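Local structure of DUF7790 domain-containing protein (6ULO) at residues 42-53 with 148-159. The protein is of unknown function, is probably membrane-associated through a transmembrane helix, and has a domain related by sequence to NADP-binding Rossmann folds. Sequence-based numbering, arbitrary orientation. Where two conformers were deposited one is given.
Sequences VGDTTVSNEDRL and QASPFIRKRHKT
Arg156 reaches from its helix into the loop, where one backbone oxygen and one carboxylate hold it. Its NH2 gives a nearly straight hydrogen bond (167°) to Glu50 O at 2.8 Å, close to the guanidinium plane although the donor stands above the carbonyl plane. NH1 forms a salt bridge with Asp51 OD1 at 3.1 Å, weak and bent as a hydrogen bond, with carboxylate and guanidinium planes 27° apart. Ser48 O lies over one guanidinium face, offset toward the rim. Starting with CG anti to the backbone N (chi1 176°) and bending at chi2, the arginine chain carries its head to these oxygens and leaves CB 3.8 Å from Val47 CG1, which also packs on Ile153 CG1.

At the other end, the Phe152 ring lies against the 3-10 turn 43-45: Asp44 CA sits 3.8 Å from the ring centroid, a CH-pi contact over the face. Gly43 lets the backbones close in, its CA 3.3 Å from Gln148 O in a CA-H...O contact. Thr46 OG1, hydrogen-bonded to Gly43 O at 2.7 Å, rests on the Ala149 methyl.

Behind these, Ser48 OG accepts from Glu50 N, an ST turn; Ser271 is hydrogen-bonded to Asp51 OD1, and Tyr222, Ser224 and Thr254 to the Glu50 carboxylate. Helix 94-109 packs on Thr45 and Thr46, while residues 50-53 link helix 139-166 to strands 218-222, 249-255 and 277-282 of a mixed sheet whose parallel strands are ordered much as in Rossmann-like folds.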
ATOM      1  N   VAL A  42      -1.042 -17.746  -1.277  1.00 16.06           N
ATOM      2  CA  VAL A  42       0.212 -18.318  -1.769  1.00 16.38           C
ATOM      3  C   VAL A  42       1.249 -17.205  -1.766  1.00 14.80           C
ATOM      4  O   VAL A  42       0.914 -16.018  -1.731  1.00 14.24           O
ATOM      5  CB  VAL A  42       0.088 -18.929  -3.190  1.00 17.35           C
ATOM      6  CG1 VAL A  42      -0.839 -20.141  -3.189  1.00 18.93           C
ATOM      7  CG2 VAL A  42      -0.401 -17.857  -4.199  1.00 16.85           C
ATOM      8  N   GLY A  43       2.526 -17.597  -1.773  1.00 15.39           N
ATOM      9  CA  GLY A  43       3.590 -16.613  -1.628  1.00 15.19           C
ATOM     10  C   GLY A  43       3.621 -15.577  -2.739  1.00 14.45           C
ATOM     11  O   GLY A  43       4.034 -14.435  -2.512  1.00 14.44           O
ATOM     12  N   ASP A  44       3.165 -15.954  -3.941  1.00 15.48           N
ATOM     13  CA  ASP A  44       3.179 -15.042  -5.086  1.00 16.60           C
ATOM     14  C   ASP A  44       2.447 -13.739  -4.772  1.00 16.06           C
ATOM     15  O   ASP A  44       2.766 -12.683  -5.318  1.00 17.30           O
ATOM     16  CB  ASP A  44       2.478 -15.713  -6.289  1.00 19.17           C
ATOM     17  CG  ASP A  44       2.887 -17.179  -6.517  1.00 21.70           C
ATOM     18  OD1 ASP A  44       3.342 -17.464  -7.650  1.00 24.77           O
ATOM     19  OD2 ASP A  44       2.755 -18.047  -5.606  1.00 21.68           O
ATOM     20  N   THR A  45       1.439 -13.803  -3.915  1.00 14.08           N
ATOM     21  CA  THR A  45       0.572 -12.664  -3.657  1.00 13.67           C
ATOM     22  C   THR A  45       1.213 -11.621  -2.764  1.00 13.74           C
ATOM     23  O   THR A  45       0.698 -10.498  -2.680  1.00 14.74           O
ATOM     24  CB  THR A  45      -0.712 -13.182  -3.016  1.00 14.14           C
ATOM     25  OG1 THR A  45      -1.171 -14.306  -3.779  1.00 15.36           O
ATOM     26  CG2 THR A  45      -1.799 -12.114  -2.956  1.00 15.03           C
ATOM     27  N   THR A  46       2.342 -11.940  -2.130  1.00 12.32           N
ATOM     28  CA  THR A  46       2.932 -11.092  -1.099  1.00 12.83           C
ATOM     29  C   THR A  46       3.934 -10.087  -1.652  1.00 12.09           C
ATOM     30  O   THR A  46       4.571  -9.373  -0.870  1.00 12.66           O
ATOM     31  CB  THR A  46       3.633 -11.934  -0.021  1.00 12.30           C
ATOM     32  OG1 THR A  46       4.768 -12.619  -0.591  1.00 12.80           O
ATOM     33  CG2 THR A  46       2.676 -12.940   0.594  1.00 13.78           C
ATOM     34  N   VAL A  47       4.089 -10.002  -2.975  1.00 12.14           N
ATOM     35  CA  VAL A  47       4.992  -9.036  -3.579  1.00 12.15           C
ATOM     36  C   VAL A  47       4.294  -8.297  -4.697  1.00 13.14           C
ATOM     37  O   VAL A  47       3.400  -8.834  -5.362  1.00 14.87           O
ATOM     38  CB  VAL A  47       6.298  -9.653  -4.120  1.00 12.74           C
ATOM     39  CG1 VAL A  47       7.147 -10.177  -2.993  1.00 11.99           C
ATOM     40  CG2 VAL A  47       6.004 -10.717  -5.172  1.00 14.30           C
ATOM     41  N   SER A  48       4.738  -7.068  -4.913  1.00 13.11           N
ATOM     42  CA  SER A  48       4.369  -6.295  -6.080  1.00 12.79           C
ATOM     43  C   SER A  48       5.176  -6.740  -7.305  1.00 13.23           C
ATOM     44  O   SER A  48       6.291  -7.267  -7.194  1.00 13.99           O
ATOM     45  CB  SER A  48       4.701  -4.825  -5.803  1.00 14.49           C
ATOM     46  OG  SER A  48       4.362  -3.984  -6.902  1.00 15.66           O
ATOM     47  N   ASN A  49       4.597  -6.527  -8.486  1.00 12.38           N
ATOM     48  CA  ASN A  49       5.301  -6.703  -9.753  1.00 12.95           C
ATOM     49  C   ASN A  49       5.344  -5.402 -10.542  1.00 12.22           C
ATOM     50  O   ASN A  49       5.524  -5.434 -11.763  1.00 13.80           O
ATOM     51  CB  ASN A  49       4.672  -7.840 -10.557  1.00 15.13           C
ATOM     52  CG  ASN A  49       3.190  -7.581 -10.863  1.00 17.46           C
ATOM     53  OD1 ASN A  49       2.619  -6.577 -10.429  1.00 17.22           O
ATOM     54  ND2 ASN A  49       2.568  -8.478 -11.616  1.00 19.41           N
ATOM     55  N   GLU A  50       5.217  -4.255  -9.867  1.00 11.52           N
ATOM     56  CA  GLU A  50       5.254  -2.925 -10.474  1.00 11.18           C
ATOM     57  C   GLU A  50       6.684  -2.405 -10.365  1.00 11.78           C
ATOM     58  O   GLU A  50       7.152  -2.099  -9.264  1.00 13.21           O
ATOM     59  CB  GLU A  50       4.255  -2.015  -9.746  1.00 12.98           C
ATOM     60  CG  GLU A  50       2.829  -2.587  -9.953  1.00 13.06           C
ATOM     61  CD  GLU A  50       1.729  -1.990  -9.043  1.00 12.57           C
ATOM     62  OE1 GLU A  50       2.059  -1.163  -8.156  1.00 13.58           O
ATOM     63  OE2 GLU A  50       0.519  -2.338  -9.232  1.00 13.35           O
ATOM     64  N   ASP A  51       7.376  -2.272 -11.500  1.00 11.34           N
ATOM     65  CA  ASP A  51       8.808  -1.972 -11.523  1.00 11.60           C
ATOM     66  C   ASP A  51       9.147  -0.503 -11.719  1.00 10.88           C
ATOM     67  O   ASP A  51      10.338  -0.160 -11.743  1.00 12.34           O
ATOM     68  CB  ASP A  51       9.516  -2.757 -12.630  1.00 13.08           C
ATOM     69  CG  ASP A  51       9.436  -4.247 -12.428  1.00 15.80           C
ATOM     70  OD1 ASP A  51       9.412  -4.691 -11.263  1.00 16.18           O
ATOM     71  OD2 ASP A  51       9.346  -4.988 -13.439  1.00 18.60           O
ATOM     72  N   ARG A  52       8.162   0.385 -11.872  1.00 11.04           N
ATOM     73  CA  ARG A  52       8.439   1.785 -12.118  1.00 12.11           C
ATOM     74  C   ARG A  52       7.699   2.669 -11.136  1.00 11.27           C
ATOM     75  O   ARG A  52       7.254   3.762 -11.481  1.00 11.61           O
ATOM     76  CB  ARG A  52       8.169   2.185 -13.574  1.00 11.72           C
ATOM     77  CG  ARG A  52       9.119   1.501 -14.589  1.00 12.37           C
ATOM     78  CD  ARG A  52      10.606   1.795 -14.314  1.00 12.02           C
ATOM     79  NE  ARG A  52      10.897   3.190 -14.001  1.00 12.29           N
ATOM     80  CZ  ARG A  52      11.004   4.181 -14.896  1.00 12.89           C
ATOM     81  NH1 ARG A  52      10.803   3.953 -16.193  1.00 13.79           N
ATOM     82  NH2 ARG A  52      11.299   5.418 -14.485  1.00 14.05           N
ATOM     83  N   LEU A  53       7.645   2.256  -9.862  1.00 11.33           N
ATOM     84  CA  LEU A  53       7.001   3.093  -8.856  1.00 11.73           C
ATOM     85  C   LEU A  53       7.706   4.426  -8.705  1.00 11.06           C
ATOM     86  O   LEU A  53       7.096   5.381  -8.228  1.00 11.72           O
ATOM     87  CB  LEU A  53       6.925   2.363  -7.517  1.00 13.32           C
ATOM     88  CG  LEU A  53       6.025   1.131  -7.552  1.00 14.11           C
ATOM     89  CD1 LEU A  53       6.318   0.231  -6.340  1.00 15.84           C
ATOM     90  CD2 LEU A  53       4.548   1.549  -7.588  1.00 15.44           C
ATOM     91  N   GLN A 148       6.310 -19.468   2.902  1.00 14.39           N
ATOM     92  CA  GLN A 148       5.645 -19.311   1.610  1.00 14.97           C
ATOM     93  C   GLN A 148       6.107 -18.042   0.913  1.00 14.52           C
ATOM     94  O   GLN A 148       6.292 -18.027  -0.310  1.00 15.70           O
ATOM     95  CB  GLN A 148       4.150 -19.185   1.848  1.00 15.90           C
ATOM     96  CG  GLN A 148       3.450 -20.426   2.262  1.00 17.32           C
ATOM     97  CD  GLN A 148       2.018 -20.131   2.609  1.00 19.17           C
ATOM     98  OE1 GLN A 148       1.740 -19.453   3.597  1.00 19.99           O
ATOM     99  NE2 GLN A 148       1.104 -20.570   1.764  1.00 20.88           N
ATOM    100  N   ALA A 149       6.214 -16.943   1.656  1.00 13.63           N
ATOM    101  CA  ALA A 149       6.418 -15.625   1.061  1.00 13.92           C
ATOM    102  C   ALA A 149       7.887 -15.343   0.778  1.00 13.30           C
ATOM    103  O   ALA A 149       8.208 -14.682  -0.214  1.00 13.11           O
ATOM    104  CB  ALA A 149       5.882 -14.540   1.995  1.00 14.31           C
ATOM    105  N   SER A 150       8.783 -15.824   1.626  1.00 14.03           N
ATOM    106  CA  SER A 150      10.191 -15.423   1.512  1.00 13.87           C
ATOM    107  C   SER A 150      10.838 -15.657   0.142  1.00 14.72           C
ATOM    108  O   SER A 150      11.593 -14.778  -0.306  1.00 14.22           O
ATOM    109  CB  SER A 150      11.031 -15.965   2.687  1.00 15.21           C
ATOM    110  OG  SER A 150      11.005 -17.373   2.736  1.00 16.38           O
ATOM    111  N   PRO A 151      10.585 -16.746  -0.582  1.00 15.06           N
ATOM    112  CA  PRO A 151      11.244 -16.842  -1.895  1.00 14.98           C
ATOM    113  C   PRO A 151      10.852 -15.701  -2.823  1.00 13.88           C
ATOM    114  O   PRO A 151      11.685 -15.193  -3.584  1.00 15.26           O
ATOM    115  CB  PRO A 151      10.828 -18.226  -2.409  1.00 16.80           C
ATOM    116  CG  PRO A 151      10.436 -18.989  -1.148  1.00 17.53           C
ATOM    117  CD  PRO A 151       9.799 -17.961  -0.273  1.00 16.37           C
ATOM    118  N   PHE A 152       9.591 -15.264  -2.776  1.00 13.38           N
ATOM    119  CA  PHE A 152       9.150 -14.155  -3.608  1.00 13.34           C
ATOM    120  C   PHE A 152       9.667 -12.825  -3.091  1.00 12.83           C
ATOM    121  O   PHE A 152      10.092 -11.978  -3.881  1.00 12.49           O
ATOM    122  CB  PHE A 152       7.625 -14.157  -3.660  1.00 13.39           C
ATOM    123  CG  PHE A 152       7.072 -15.401  -4.277  1.00 14.26           C
ATOM    124  CD1 PHE A 152       6.949 -15.505  -5.667  1.00 15.24           C
ATOM    125  CD2 PHE A 152       6.735 -16.494  -3.485  1.00 15.68           C
ATOM    126  CE1 PHE A 152       6.456 -16.666  -6.236  1.00 17.45           C
ATOM    127  CE2 PHE A 152       6.252 -17.654  -4.045  1.00 16.79           C
ATOM    128  CZ  PHE A 152       6.129 -17.745  -5.436  1.00 17.69           C
ATOM    129  N   ILE A 153       9.652 -12.634  -1.770  1.00 12.29           N
ATOM    130  CA  ILE A 153      10.118 -11.387  -1.178  1.00 12.04           C
ATOM    131  C   ILE A 153      11.612 -11.196  -1.445  1.00 12.17           C
ATOM    132  O   ILE A 153      12.068 -10.081  -1.721  1.00 12.25           O
ATOM    133  CB  ILE A 153       9.768 -11.371   0.321  1.00 12.65           C
ATOM    134  CG1 ILE A 153       8.252 -11.085   0.474  1.00 14.18           C
ATOM    135  CG2 ILE A 153      10.576 -10.336   1.086  1.00 13.05           C
ATOM    136  CD1 ILE A 153       7.713 -11.244   1.871  1.00 15.47           C
ATOM    137  N   ARG A 154      12.399 -12.284  -1.372  1.00 11.99           N
ATOM    138  CA  ARG A 154      13.829 -12.178  -1.649  1.00 12.30           C
ATOM    139  C   ARG A 154      14.080 -11.741  -3.079  1.00 12.83           C
ATOM    140  O   ARG A 154      14.916 -10.859  -3.339  1.00 13.35           O
ATOM    141  CB  ARG A 154      14.489 -13.529  -1.393  1.00 13.48           C
ATOM    142  CG  ARG A 154      14.539 -13.832   0.106  1.00 14.56           C
ATOM    143  CD  ARG A 154      14.786 -15.320   0.340  1.00 14.57           C
ATOM    144  NE  ARG A 154      14.599 -15.628   1.763  1.00 14.19           N
ATOM    145  CZ  ARG A 154      14.716 -16.842   2.282  1.00 14.27           C
ATOM    146  NH1 ARG A 154      15.009 -17.864   1.497  1.00 17.07           N
ATOM    147  NH2 ARG A 154      14.528 -17.034   3.588  1.00 14.38           N
ATOM    148  N   LYS A 155      13.366 -12.347  -4.026  1.00 12.91           N
ATOM    149  CA  LYS A 155      13.537 -11.975  -5.424  1.00 12.96           C
ATOM    150  C   LYS A 155      13.166 -10.512  -5.628  1.00 12.05           C
ATOM    151  O   LYS A 155      13.872  -9.778  -6.334  1.00 12.65           O
ATOM    152  CB  LYS A 155      12.707 -12.917  -6.295  1.00 16.18           C
ATOM    153  CG  LYS A 155      12.655 -12.585  -7.754  1.00 20.11           C
ATOM    154  CD  LYS A 155      11.894 -13.683  -8.478  1.00 23.18           C
ATOM    155  CE  LYS A 155      11.741 -13.403  -9.952  1.00 26.86           C
ATOM    156  NZ  LYS A 155      10.893 -14.431 -10.634  1.00 29.88           N
ATOM    157  N   ARG A 156      12.061 -10.075  -5.020  1.00 11.70           N
ATOM    158  CA  ARG A 156      11.641  -8.695  -5.162  1.00 11.30           C
ATOM    159  C   ARG A 156      12.616  -7.723  -4.509  1.00 11.31           C
ATOM    160  O   ARG A 156      12.873  -6.642  -5.059  1.00 11.45           O
ATOM    161  CB  ARG A 156      10.233  -8.557  -4.598  1.00 11.15           C
ATOM    162  CG  ARG A 156       9.716  -7.146  -4.591  1.00 11.63           C
ATOM    163  CD  ARG A 156       9.418  -6.668  -6.006  1.00 13.61           C
ATOM    164  NE  ARG A 156       8.827  -5.346  -5.983  1.00 14.16           N
ATOM    165  CZ  ARG A 156       8.549  -4.624  -7.069  1.00 14.23           C
ATOM    166  NH1 ARG A 156       8.816  -5.100  -8.294  1.00 15.41           N
ATOM    167  NH2 ARG A 156       8.057  -3.392  -6.915  1.00 15.43           N
ATOM    168  N   HIS A 157      13.205  -8.085  -3.363  1.00 11.15           N
ATOM    169  CA  HIS A 157      14.220  -7.220  -2.777  1.00 11.50           C
ATOM    170  C   HIS A 157      15.408  -7.042  -3.722  1.00 11.62           C
ATOM    171  O   HIS A 157      15.928  -5.933  -3.868  1.00 12.33           O
ATOM    172  CB  HIS A 157      14.698  -7.795  -1.441  1.00 11.60           C
ATOM    173  CG  HIS A 157      13.720  -7.600  -0.326  1.00 10.99           C
ATOM    174  ND1 HIS A 157      13.765  -8.313   0.860  1.00 10.53           N
ATOM    175  CD2 HIS A 157      12.660  -6.761  -0.221  1.00 11.11           C
ATOM    176  CE1 HIS A 157      12.765  -7.909   1.641  1.00 11.97           C
ATOM    177  NE2 HIS A 157      12.087  -6.969   1.011  1.00 11.99           N
ATOM    178  N   LYS A 158      15.853  -8.119  -4.375  1.00 11.67           N
ATOM    179  CA  LYS A 158      17.000  -8.009  -5.278  0.57 12.01           C
ATOM    180  C   LYS A 158      16.660  -7.171  -6.499  1.00 11.42           C
ATOM    181  O   LYS A 158      17.491  -6.391  -6.968  1.00 12.23           O
ATOM    182  CB  LYS A 158      17.488  -9.394  -5.676  0.57 13.36           C
ATOM    183  CG  LYS A 158      17.933 -10.192  -4.464  0.57 14.44           C
ATOM    184  CD  LYS A 158      18.200 -11.653  -4.793  0.57 15.85           C
ATOM    185  CE  LYS A 158      18.409 -12.456  -3.500  0.57 16.02           C
ATOM    186  NZ  LYS A 158      19.540 -11.923  -2.697  0.57 15.34           N
ATOM    187  N   THR A 159      15.429  -7.305  -7.009  1.00 11.46           N
ATOM    188  CA  THR A 159      14.960  -6.465  -8.101  1.00 12.05           C
ATOM    189  C   THR A 159      14.888  -5.004  -7.673  1.00 11.40           C
ATOM    190  O   THR A 159      15.288  -4.117  -8.434  1.00 12.27           O
ATOM    191  CB  THR A 159      13.600  -6.974  -8.556  1.00 13.82           C
ATOM    192  OG1 THR A 159      13.812  -8.227  -9.208  1.00 16.59           O
ATOM    193  CG2 THR A 159      12.932  -5.984  -9.501  1.00 14.79           C
TER